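Local coordinates for N-acetylglucosamine-6-phosphate deacetylase (Thermotoga maritima, PDB 1O12), which probably removes the acetyl group from N-acetylglucosamine-6-phosphate, a metal-dependent hydrolysis, as the NagA family of amidohydrolases does, at residues 354-357 and 358-362. Numbering follows the deposited sequence.
Sequences VLLD and EDLNV
L356 and V362 face each other as an antiparallel, non-hydrogen-bonded pair, their CA atoms 4.5 Å apart. Between them the chain reverses within one continuous stretch. D357 to L360 form a type I beta turn, closed by the bond from L360 N to D357 O at 2.7 Å. L360, the last residue of the turn, has positive phi (71°) and forms the G1 bulge of a 3:5 hairpin. D357 N bonds to N361 O at 2.9 Å, and this oxygen also lies against the CA of L356. The hairpin links strand 353-356 to strand 362-367. It lies in the smaller beta domain beside the TIM barrel, away from the metal site. Strand 353-356 also pairs on its other edge with strand 52-59.

The side chain of D357 folds back over the turn. Its CG stands between the backbone N and the carbonyl carbon (chi1 64°), which turns the carboxylate toward the following residues. D357 OD1 takes a nearly straight bond (173°) from N361 N at 3.0 Å, met from above the carboxylate plane. D359 N adds a weak, bent bond to the same oxygen. N361 ND2 probably bonds to D357 OD2, whose modelled place is less certain. With an alanine in place of D357 the carboxylate is gone, and the N-H groups of D359 and N361 would probably lose this acceptor, leaving the turn less rigid.

The side chains of V354, L356 and V362 lie on one face of the hairpin. V354 CG2 meets V362 CG1 at 3.8 Å, the two side chains crossing at about a right angle. L356 CD2 reaches L360 CG at 4.2 Å. Helix 307-318 packs nearby, touching L360 through R315 and V362 through S308.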
# COMPACT_ATOMS: atom_id res chain seq x y z
N VAL A 354 28.68 -5.23 14.81
CA VAL A 354 28.74 -3.83 15.19
C VAL A 354 28.19 -3.70 16.60
O VAL A 354 27.12 -4.23 16.93
CB VAL A 354 27.95 -2.92 14.21
CG1 VAL A 354 26.49 -3.38 14.10
CG2 VAL A 354 28.04 -1.46 14.67
N LEU A 355 28.94 -3.01 17.46
CA LEU A 355 28.50 -2.78 18.83
C LEU A 355 28.00 -1.33 18.90
O LEU A 355 28.64 -0.43 18.37
CB LEU A 355 29.65 -2.97 19.81
CG LEU A 355 29.21 -2.94 21.28
CD1 LEU A 355 28.48 -4.26 21.63
CD2 LEU A 355 30.45 -2.75 22.17
N LEU A 356 26.85 -1.11 19.56
CA LEU A 356 26.27 0.23 19.66
C LEU A 356 25.83 0.59 21.08
O LEU A 356 25.68 -0.29 21.92
CB LEU A 356 25.06 0.31 18.75
CG LEU A 356 25.27 -0.32 17.36
CD1 LEU A 356 24.93 -1.80 17.38
CD2 LEU A 356 24.42 0.44 16.36
N ASP A 357 25.63 1.89 21.35
CA ASP A 357 25.12 2.28 22.67
C ASP A 357 23.60 2.12 22.51
O ASP A 357 23.13 1.85 21.39
CB ASP A 357 25.50 3.71 23.05
CG ASP A 357 24.89 4.75 22.15
OD1 ASP A 357 23.78 4.53 21.63
OD2 ASP A 357 25.50 5.82 21.96
N GLU A 358 22.83 2.29 23.59
CA GLU A 358 21.38 2.09 23.50
C GLU A 358 20.66 3.01 22.52
O GLU A 358 19.57 2.68 22.06
CB GLU A 358 20.71 2.17 24.88
CG GLU A 358 20.89 3.48 25.62
CD GLU A 358 19.98 3.57 26.84
OE1 GLU A 358 18.76 3.87 26.67
OE2 GLU A 358 20.49 3.33 27.96
N ASP A 359 21.27 4.15 22.22
CA ASP A 359 20.70 5.07 21.25
C ASP A 359 21.10 4.69 19.84
O ASP A 359 20.83 5.43 18.89
CB ASP A 359 21.15 6.50 21.53
CG ASP A 359 20.39 7.13 22.68
OD1 ASP A 359 19.13 7.20 22.60
OD2 ASP A 359 21.08 7.56 23.65
N LEU A 360 21.78 3.55 19.71
CA LEU A 360 22.24 3.05 18.42
C LEU A 360 23.39 3.85 17.79
O LEU A 360 23.50 3.96 16.56
CB LEU A 360 21.05 2.92 17.46
CG LEU A 360 20.46 1.50 17.37
CD1 LEU A 360 20.65 0.76 18.69
CD2 LEU A 360 19.01 1.55 16.99
N ASN A 361 24.24 4.43 18.64
CA ASN A 361 25.41 5.13 18.14
C ASN A 361 26.47 4.03 18.04
O ASN A 361 26.61 3.21 18.95
CB ASN A 361 25.88 6.20 19.12
CG ASN A 361 25.01 7.44 19.07
OD1 ASN A 361 24.71 7.96 17.98
ND2 ASN A 361 24.61 7.93 20.24
N VAL A 362 27.17 3.99 16.92
CA VAL A 362 28.20 2.98 16.73
C VAL A 362 29.37 3.26 17.65
O VAL A 362 29.85 4.40 17.74
CB VAL A 362 28.77 2.95 15.32
CG1 VAL A 362 29.83 1.88 15.24
CG2 VAL A 362 27.64 2.70 14.29